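Local structure of hypothetical protein ST1625 (Sulfolobus tokodaii, 1WY6) at residues 59-62 against 63-67; 92-95 against 96-100; 125-128 against 129-133. The protein is of unknown function; it folds as an archaeal all-helical repeat protein, an architecture that in other families often serves to bind partner molecules. One frame throughout, in Å; residues are numbered along the deposited sequence.

Contact 1: residues 59-62 against 63-67; sequences FQVL and DKIGS
I65 packs against V61 one turn earlier on helix 55-65, and its side chain meets V61 step by step. I65 CB stands 4.1 Å from V61 O. Next comes I65 CG1, which has turned into the crowded position between backbone N and carbonyl carbon (chi1 64°); it lies 3.3 Å from V61 O and also meets the methyl V61 CG1. The chain then runs straight on to I65 CD1, which rests 3.6 Å from V61 CG1, the two side chains crossing at a slant. Two branched apolar residues suit this buried side of the helix, where V27 of helix 23-36 covers I65 and I23 of the same helix covers V61.

In the backbone, I65 N donates to V61 O at 2.9 Å in a nearly straight bond (N-H...O 167°), with a second, weak bond to the same oxygen from K64 N. L62 O is also gripped twice: G66 N donates to it at 2.8 Å and water 1 at 3.2 Å. Glycine suits this place, since it brings no side chain up against that oxygen. Water 1 also accepts a bond from S67 N, joining the next amide to the preceding turn.

On another side of the helix, D63 N donates to F59 O, and the D63 carboxylate folds back beside the same oxygen, D63 CG lying 3.1 Å away. That approach brings no bond, because carboxylate and carbonyl are both acceptors. OD2 instead takes a hydrogen bond from H93 NE2 of helix 92-103, which suits an acid at this place. Helix 55-65 thus has two kinds of surface: aliphatic groups that join it to helix 23-36 by shape, and an aspartate that joins it to helix 92-103 by a directed polar bond beside apolar contacts of F59 and L62.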
ATOM      1  N   PHE A  59      -7.192  -4.218  -3.100  1.00 14.64           N
ATOM      2  CA  PHE A  59      -6.459  -5.473  -3.044  1.00 16.06           C
ATOM      3  C   PHE A  59      -6.944  -6.549  -4.013  1.00 16.23           C
ATOM      4  O   PHE A  59      -6.142  -7.337  -4.502  1.00 18.74           O
ATOM      5  CB  PHE A  59      -6.436  -5.971  -1.598  1.00 16.64           C
ATOM      6  CG  PHE A  59      -5.796  -4.988  -0.648  1.00 17.58           C
ATOM      7  CD1 PHE A  59      -6.446  -4.592   0.517  1.00 17.85           C
ATOM      8  CD2 PHE A  59      -4.562  -4.416  -0.951  1.00 18.05           C
ATOM      9  CE1 PHE A  59      -5.876  -3.632   1.363  1.00 20.37           C
ATOM     10  CE2 PHE A  59      -3.986  -3.461  -0.118  1.00 17.13           C
ATOM     11  CZ  PHE A  59      -4.644  -3.064   1.043  1.00 20.72           C
ATOM     12  N   GLN A  60      -8.243  -6.583  -4.299  1.00 15.55           N
ATOM     13  CA  GLN A  60      -8.785  -7.555  -5.256  1.00 18.50           C
ATOM     14  C   GLN A  60      -8.186  -7.249  -6.629  1.00 17.05           C
ATOM     15  O   GLN A  60      -7.848  -8.148  -7.402  1.00 16.51           O
ATOM     16  CB  GLN A  60     -10.306  -7.428  -5.359  1.00 18.88           C
ATOM     17  CG  GLN A  60     -11.081  -7.771  -4.095  1.00 26.48           C
ATOM     18  CD  GLN A  60     -12.552  -7.382  -4.208  1.00 37.09           C
ATOM     19  OE1 GLN A  60     -13.205  -7.647  -5.223  1.00 38.47           O
ATOM     20  NE2 GLN A  60     -13.077  -6.756  -3.160  1.00 34.87           N
ATOM     21  N   VAL A  61      -8.080  -5.958  -6.931  1.00 16.91           N
ATOM     22  CA  VAL A  61      -7.514  -5.520  -8.197  1.00 16.30           C
ATOM     23  C   VAL A  61      -6.042  -5.898  -8.267  1.00 13.90           C
ATOM     24  O   VAL A  61      -5.604  -6.497  -9.247  1.00 12.73           O
ATOM     25  CB  VAL A  61      -7.627  -3.999  -8.376  1.00 16.25           C
ATOM     26  CG1 VAL A  61      -6.889  -3.580  -9.638  1.00 17.96           C
ATOM     27  CG2 VAL A  61      -9.098  -3.590  -8.453  1.00 18.79           C
ATOM     28  N   LEU A  62      -5.285  -5.550  -7.227  1.00 11.84           N
ATOM     29  CA  LEU A  62      -3.858  -5.852  -7.182  1.00 12.36           C
ATOM     30  C   LEU A  62      -3.560  -7.347  -7.295  1.00 11.75           C
ATOM     31  O   LEU A  62      -2.590  -7.740  -7.943  1.00 11.71           O
ATOM     32  CB  LEU A  62      -3.231  -5.296  -5.899  1.00 11.50           C
ATOM     33  CG  LEU A  62      -3.063  -3.778  -5.842  1.00 10.70           C
ATOM     34  CD1 LEU A  62      -2.477  -3.379  -4.498  1.00 16.40           C
ATOM     35  CD2 LEU A  62      -2.153  -3.328  -6.982  1.00 12.04           C
ATOM     36  N   ASP A  63      -4.387  -8.172  -6.656  1.00 12.47           N
ATOM     37  CA  ASP A  63      -4.223  -9.625  -6.704  1.00 14.84           C
ATOM     38  C   ASP A  63      -4.340 -10.131  -8.146  1.00 14.76           C
ATOM     39  O   ASP A  63      -3.704 -11.103  -8.535  1.00 15.89           O
ATOM     40  CB  ASP A  63      -5.309 -10.308  -5.869  1.00 15.01           C
ATOM     41  CG  ASP A  63      -5.022 -10.273  -4.378  1.00 16.12           C
ATOM     42  OD1 ASP A  63      -5.966 -10.535  -3.609  1.00 20.20           O
ATOM     43  OD2 ASP A  63      -3.874 -10.004  -3.970  1.00 13.77           O
ATOM     44  N   LYS A  64      -5.162  -9.466  -8.943  1.00 14.83           N
ATOM     45  CA  LYS A  64      -5.358  -9.910 -10.316  1.00 16.60           C
ATOM     46  C   LYS A  64      -4.398  -9.317 -11.327  1.00 17.24           C
ATOM     47  O   LYS A  64      -3.883 -10.031 -12.185  1.00 17.01           O
ATOM     48  CB  LYS A  64      -6.790  -9.622 -10.755  1.00 17.01           C
ATOM     49  CG  LYS A  64      -7.816 -10.609 -10.221  1.00 22.43           C
ATOM     50  CD  LYS A  64      -9.224 -10.157 -10.557  1.00 26.83           C
ATOM     51  CE  LYS A  64     -10.218 -11.300 -10.438  1.00 34.70           C
ATOM     52  NZ  LYS A  64     -10.030 -12.070  -9.184  1.00 35.63           N
ATOM     53  N   ILE A  65      -4.129  -8.023 -11.212  1.00 15.13           N
ATOM     54  CA  ILE A  65      -3.270  -7.374 -12.194  1.00 16.72           C
ATOM     55  C   ILE A  65      -2.016  -6.668 -11.686  1.00 17.21           C
ATOM     56  O   ILE A  65      -1.269  -6.094 -12.471  1.00 15.57           O
ATOM     57  CB  ILE A  65      -4.103  -6.375 -13.014  1.00 17.59           C
ATOM     58  CG1 ILE A  65      -4.628  -5.255 -12.107  1.00 19.34           C
ATOM     59  CG2 ILE A  65      -5.288  -7.101 -13.650  1.00 15.79           C
ATOM     60  CD1 ILE A  65      -5.463  -4.216 -12.835  1.00 25.21           C
ATOM     61  N   GLY A  66      -1.775  -6.713 -10.384  1.00 18.34           N
ATOM     62  CA  GLY A  66      -0.601  -6.052  -9.847  1.00 19.21           C
ATOM     63  C   GLY A  66       0.690  -6.448 -10.545  1.00 19.17           C
ATOM     64  O   GLY A  66       1.527  -5.600 -10.846  1.00 19.84           O
ATOM     65  N   SER A  67       0.837  -7.743 -10.807  1.00 19.37           N
ATOM     66  CA  SER A  67       2.031  -8.291 -11.438  1.00 18.43           C
ATOM     67  C   SER A  67       2.373  -7.739 -12.819  1.00 16.84           C
ATOM     68  O   SER A  67       3.509  -7.876 -13.264  1.00 16.60           O
ATOM     69  CB  SER A  67       1.922  -9.821 -11.512  1.00 18.92           C
ATOM     70  OG  SER A  67       0.843 -10.227 -12.339  1.00 17.62           O
TER
HETATM   71  O   HOH W   1      -0.670  -9.768  -9.562  1.00 18.24           O

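Contact 2: residues 92-95 against 96-100; sequences EHVN and KALDI
The flat carboxylate of E92 lies near the end of K96, with E92 OE2 4.1 Å from K96 NZ, while CG of the same glutamate sits over one face of the H93 ring, near its rim. At the ring's edge, NE2 is hydrogen-bonded to D63 of helix 55-65, so the imidazole is held at its edge, with E92 CG near the rim of one face.

E92 and K96 run side by side, both extended and pointing the same way. Water 2 bridges them, donating to E92 OE2 at 3.0 Å and accepting a weak bond from K96 NZ. Nearer the backbone, K96 CG passes 3.1 Å from E92 O, the oxygen to which K96 N donates at 3.0 Å (N-H...O 166°).

Another side, of V94, A97 and L98, is apolar. L98 CG lies 3.4 Å from V94 O, and L98 CD1 is in looser contact with V94 CG1, at 4.3 Å. A97, small enough for a close helix neighbour, touches V80 and V81 of helix 78-86; L98 reaches V81 and also A130 and A134 of helix 125-137. A water-mediated pairing of opposite charges thus probably adds modest electrostatic stability, while V94, A97 and L98 supply apolar contact.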
ATOM      1  N   GLU A  92       0.660  -8.745   1.529  1.00 19.18           N
ATOM      2  CA  GLU A  92       1.851  -8.580   0.704  1.00 20.34           C
ATOM      3  C   GLU A  92       1.898  -7.256  -0.056  1.00 17.22           C
ATOM      4  O   GLU A  92       2.983  -6.715  -0.276  1.00 17.68           O
ATOM      5  CB  GLU A  92       1.981  -9.740  -0.287  1.00 21.81           C
ATOM      6  CG  GLU A  92       0.891  -9.769  -1.338  1.00 26.36           C
ATOM      7  CD  GLU A  92       1.080 -10.883  -2.351  1.00 35.59           C
ATOM      8  OE1 GLU A  92       0.209 -11.024  -3.239  1.00 33.78           O
ATOM      9  OE2 GLU A  92       2.096 -11.614  -2.260  1.00 36.76           O
ATOM     10  N   HIS A  93       0.736  -6.750  -0.471  1.00 15.52           N
ATOM     11  CA  HIS A  93       0.671  -5.488  -1.196  1.00 14.90           C
ATOM     12  C   HIS A  93       1.107  -4.368  -0.266  1.00 14.12           C
ATOM     13  O   HIS A  93       1.941  -3.541  -0.630  1.00 12.77           O
ATOM     14  CB  HIS A  93      -0.753  -5.220  -1.712  1.00 14.67           C
ATOM     15  CG  HIS A  93      -1.280  -6.299  -2.607  1.00 10.58           C
ATOM     16  ND1 HIS A  93      -0.556  -6.808  -3.663  1.00 15.62           N
ATOM     17  CD2 HIS A  93      -2.445  -6.988  -2.585  1.00 13.94           C
ATOM     18  CE1 HIS A  93      -1.248  -7.767  -4.250  1.00 15.59           C
ATOM     19  NE2 HIS A  93      -2.399  -7.896  -3.616  1.00  8.52           N
ATOM     20  N   VAL A  94       0.548  -4.349   0.939  1.00 13.88           N
ATOM     21  CA  VAL A  94       0.904  -3.330   1.916  1.00 13.56           C
ATOM     22  C   VAL A  94       2.392  -3.362   2.240  1.00 12.62           C
ATOM     23  O   VAL A  94       3.042  -2.325   2.256  1.00  9.61           O
ATOM     24  CB  VAL A  94       0.129  -3.495   3.242  1.00 15.64           C
ATOM     25  CG1 VAL A  94       0.616  -2.451   4.254  1.00 10.40           C
ATOM     26  CG2 VAL A  94      -1.367  -3.340   2.997  1.00 15.51           C
ATOM     27  N   ASN A  95       2.929  -4.552   2.496  1.00 11.62           N
ATOM     28  CA  ASN A  95       4.345  -4.673   2.831  1.00 14.22           C
ATOM     29  C   ASN A  95       5.241  -4.205   1.693  1.00 14.38           C
ATOM     30  O   ASN A  95       6.169  -3.428   1.919  1.00 15.14           O
ATOM     31  CB  ASN A  95       4.695  -6.116   3.218  1.00 15.90           C
ATOM     32  CG  ASN A  95       4.053  -6.542   4.527  1.00 18.55           C
ATOM     33  OD1 ASN A  95       3.863  -5.725   5.431  1.00 20.48           O
ATOM     34  ND2 ASN A  95       3.736  -7.828   4.646  1.00 19.09           N
ATOM     35  N   LYS A  96       4.971  -4.666   0.473  1.00 14.07           N
ATOM     36  CA  LYS A  96       5.776  -4.248  -0.671  1.00 15.14           C
ATOM     37  C   LYS A  96       5.735  -2.724  -0.827  1.00 13.65           C
ATOM     38  O   LYS A  96       6.749  -2.112  -1.129  1.00 15.49           O
ATOM     39  CB  LYS A  96       5.284  -4.906  -1.962  1.00 16.26           C
ATOM     40  CG  LYS A  96       5.536  -6.402  -2.030  1.00 21.22           C
ATOM     41  CD  LYS A  96       4.921  -7.006  -3.284  1.00 32.47           C
ATOM     42  CE  LYS A  96       5.069  -8.525  -3.300  1.00 34.87           C
ATOM     43  NZ  LYS A  96       4.462  -9.120  -4.528  1.00 34.75           N
ATOM     44  N   ALA A  97       4.561  -2.127  -0.612  1.00 14.47           N
ATOM     45  CA  ALA A  97       4.387  -0.671  -0.712  1.00 14.01           C
ATOM     46  C   ALA A  97       5.258   0.017   0.341  1.00 13.99           C
ATOM     47  O   ALA A  97       5.861   1.056   0.084  1.00 12.32           O
ATOM     48  CB  ALA A  97       2.932  -0.300  -0.496  1.00 14.49           C
ATOM     49  N   LEU A  98       5.301  -0.570   1.534  1.00 14.18           N
ATOM     50  CA  LEU A  98       6.118  -0.038   2.616  1.00 14.25           C
ATOM     51  C   LEU A  98       7.595  -0.093   2.221  1.00 14.37           C
ATOM     52  O   LEU A  98       8.308   0.900   2.350  1.00 16.28           O
ATOM     53  CB  LEU A  98       5.904  -0.846   3.900  1.00 13.88           C
ATOM     54  CG  LEU A  98       4.654  -0.558   4.740  1.00 12.79           C
ATOM     55  CD1 LEU A  98       4.496  -1.624   5.814  1.00 14.48           C
ATOM     56  CD2 LEU A  98       4.769   0.827   5.368  1.00 14.89           C
ATOM     57  N   ASP A  99       8.044  -1.253   1.740  1.00 13.29           N
ATOM     58  CA  ASP A  99       9.434  -1.423   1.343  1.00 16.48           C
ATOM     59  C   ASP A  99       9.804  -0.430   0.257  1.00 17.62           C
ATOM     60  O   ASP A  99      10.885   0.157   0.298  1.00 17.46           O
ATOM     61  CB  ASP A  99       9.702  -2.860   0.857  1.00 17.25           C
ATOM     62  CG  ASP A  99       9.507  -3.900   1.961  1.00 19.04           C
ATOM     63  OD1 ASP A  99       9.570  -3.533   3.153  1.00 21.56           O
ATOM     64  OD2 ASP A  99       9.299  -5.091   1.641  1.00 21.77           O
ATOM     65  N   ILE A 100       8.909  -0.237  -0.711  1.00  8.99           N
ATOM     66  CA  ILE A 100       9.169   0.718  -1.786  1.00  8.99           C
ATOM     67  C   ILE A 100       9.207   2.149  -1.249  1.00  8.99           C
ATOM     68  O   ILE A 100      10.028   2.956  -1.685  1.00 18.44           O
ATOM     69  CB  ILE A 100       8.110   0.598  -2.903  1.00  8.99           C
ATOM     70  CG1 ILE A 100       8.301  -0.733  -3.641  1.00  8.99           C
ATOM     71  CG2 ILE A 100       8.235   1.752  -3.869  1.00  8.99           C
ATOM     72  CD1 ILE A 100       7.133  -1.123  -4.519  1.00  8.99           C
TER
HETATM   73  O   HOH W   2       4.997 -11.884  -3.021  1.00 42.33           O

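Contact 3: residues 125-128 against 129-133; sequences ASIL and VAIAN
From A125 to N133 the backbone is regular alpha-helix, with V129 N donating to A125 O at 2.8 Å and each following amide reaching back four residues in the same way, although I127 O, the acceptor for I131 N, is less surely placed.

V129 CG2 lies against the carbonyl of A125, 3.3 Å from A125 O. The residue turns CG1 away from its own N (chi1 167°), which puts CG2 on the A125 side, and V129 CB lies 3.4 Å from S126 O. A valine, branched at CB, suits this place because one methyl can rest on the preceding turn while the other points elsewhere. I127 and I131 lie side by side and point the same way; the detail at I131 CD1 is doubtful, because that methyl sits too near the I127 carbonyl in the model.

I131 and L128 are buried between helices: both meet I117 of helix 107-117 and L147 of helix 141-153, and their branched aliphatic chains suit these surfaces. A132 is the small partner, A132 CB lying 3.1 Å from L128 O and also facing L147. S126, near the start of the helix, has a short polar side chain whose OG is hydrogen-bonded to S124 OG just before it. The backbone bonds thus set the spacing of an apolar surface whose cohesion is hydrophobic and without direction: L128 and I131 meet both helix 107-117 and helix 141-153, while A132 meets the second.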
ATOM      1  N   ALA A 125      -1.860  -4.846  16.282  1.00 24.39           N
ATOM      2  CA  ALA A 125      -0.453  -4.788  16.654  1.00 23.07           C
ATOM      3  C   ALA A 125       0.459  -5.014  15.444  1.00 22.95           C
ATOM      4  O   ALA A 125       1.501  -4.368  15.315  1.00 19.89           O
ATOM      5  CB  ALA A 125      -0.160  -5.831  17.737  1.00 24.84           C
ATOM      6  N   SER A 126       0.066  -5.927  14.561  1.00 21.56           N
ATOM      7  CA  SER A 126       0.868  -6.233  13.375  1.00 22.18           C
ATOM      8  C   SER A 126       1.130  -4.989  12.532  1.00 18.84           C
ATOM      9  O   SER A 126       2.262  -4.723  12.124  1.00 18.69           O
ATOM     10  CB  SER A 126       0.177  -7.302  12.525  1.00 22.15           C
ATOM     11  OG  SER A 126      -1.117  -6.884  12.136  1.00 26.57           O
ATOM     12  N   ILE A 127       0.080  -4.224  12.279  1.00  8.99           N
ATOM     13  CA  ILE A 127       0.204  -3.007  11.498  1.00  8.99           C
ATOM     14  C   ILE A 127       1.122  -2.004  12.215  1.00  8.99           C
ATOM     15  O   ILE A 127       2.010  -1.414  11.591  1.00 16.72           O
ATOM     16  CB  ILE A 127      -1.207  -2.417  11.215  1.00  8.99           C
ATOM     17  CG1 ILE A 127      -1.945  -3.350  10.241  1.00  8.99           C
ATOM     18  CG2 ILE A 127      -1.091  -1.026  10.611  1.00  8.99           C
ATOM     19  CD1 ILE A 127      -3.450  -3.123  10.122  1.00  8.99           C
ATOM     20  N   LEU A 128       0.934  -1.823  13.521  1.00 17.38           N
ATOM     21  CA  LEU A 128       1.794  -0.914  14.283  1.00 18.76           C
ATOM     22  C   LEU A 128       3.249  -1.358  14.130  1.00 17.04           C
ATOM     23  O   LEU A 128       4.154  -0.534  13.981  1.00 17.96           O
ATOM     24  CB  LEU A 128       1.427  -0.933  15.769  1.00 19.72           C
ATOM     25  CG  LEU A 128       0.080  -0.353  16.196  1.00 25.25           C
ATOM     26  CD1 LEU A 128      -0.196  -0.735  17.641  1.00 25.15           C
ATOM     27  CD2 LEU A 128       0.093   1.158  16.032  1.00 29.00           C
ATOM     28  N   VAL A 129       3.467  -2.671  14.168  1.00 15.32           N
ATOM     29  CA  VAL A 129       4.813  -3.212  14.035  1.00 14.53           C
ATOM     30  C   VAL A 129       5.399  -2.982  12.640  1.00 15.19           C
ATOM     31  O   VAL A 129       6.571  -2.624  12.511  1.00 14.69           O
ATOM     32  CB  VAL A 129       4.846  -4.722  14.348  1.00 13.93           C
ATOM     33  CG1 VAL A 129       6.163  -5.318  13.893  1.00 11.37           C
ATOM     34  CG2 VAL A 129       4.671  -4.943  15.845  1.00 18.86           C
ATOM     35  N   ALA A 130       4.584  -3.192  11.609  1.00 14.87           N
ATOM     36  CA  ALA A 130       5.018  -3.005  10.232  1.00 15.62           C
ATOM     37  C   ALA A 130       5.493  -1.566  10.014  1.00 13.57           C
ATOM     38  O   ALA A 130       6.611  -1.350   9.560  1.00 14.32           O
ATOM     39  CB  ALA A 130       3.877  -3.349   9.262  1.00 17.22           C
ATOM     40  N   ILE A 131       4.655  -0.590  10.355  1.00 14.39           N
ATOM     41  CA  ILE A 131       5.010   0.825  10.192  1.00 14.82           C
ATOM     42  C   ILE A 131       6.188   1.253  11.077  1.00 14.99           C
ATOM     43  O   ILE A 131       7.043   2.036  10.653  1.00 13.05           O
ATOM     44  CB  ILE A 131       3.798   1.768  10.485  1.00 15.08           C
ATOM     45  CG1 ILE A 131       2.743   1.650   9.381  1.00 20.98           C
ATOM     46  CG2 ILE A 131       4.260   3.222  10.543  1.00 17.43           C
ATOM     47  CD1 ILE A 131       1.936   0.389   9.408  1.00 28.26           C
ATOM     48  N   ALA A 132       6.229   0.744  12.305  1.00 14.28           N
ATOM     49  CA  ALA A 132       7.308   1.073  13.232  1.00 13.37           C
ATOM     50  C   ALA A 132       8.662   0.696  12.644  1.00 14.37           C
ATOM     51  O   ALA A 132       9.601   1.492  12.635  1.00  9.72           O
ATOM     52  CB  ALA A 132       7.101   0.338  14.559  1.00 13.80           C
ATOM     53  N   ASN A 133       8.751  -0.536  12.158  1.00 14.03           N
ATOM     54  CA  ASN A 133       9.978  -1.037  11.575  1.00 14.84           C
ATOM     55  C   ASN A 133      10.336  -0.338  10.258  1.00 15.28           C
ATOM     56  O   ASN A 133      11.515  -0.173   9.943  1.00 15.44           O
ATOM     57  CB  ASN A 133       9.865  -2.558  11.408  1.00 17.31           C
ATOM     58  CG  ASN A 133       9.932  -3.294  12.749  1.00 13.96           C
ATOM     59  OD1 ASN A 133       9.634  -4.483  12.840  1.00 19.34           O
ATOM     60  ND2 ASN A 133      10.335  -2.582  13.791  1.00 18.46           N
TER

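How the contacts relate
The three contacts follow one another along the chain and across the row of helices, each on or beginning on its own helix. Contacts 1 and 2, with centres about 13 Å apart, meet through the probable hydrogen bond between D63 OD2 and H93 NE2 (2.6 Å), flanked by apolar packing in which F59 CD2 lies 3.7 Å from H93 CD2. Contacts 2 and 3, centres about 12 Å apart, join more lightly: L98 CD1 rests 3.9 Å from A130 CB. Contacts 1 and 3 do not touch, their nearest atoms being about 9 Å apart, so contact 2 bridges them, with a hydrogen bond and apolar packing round it on one side and apolar contact alone on the other.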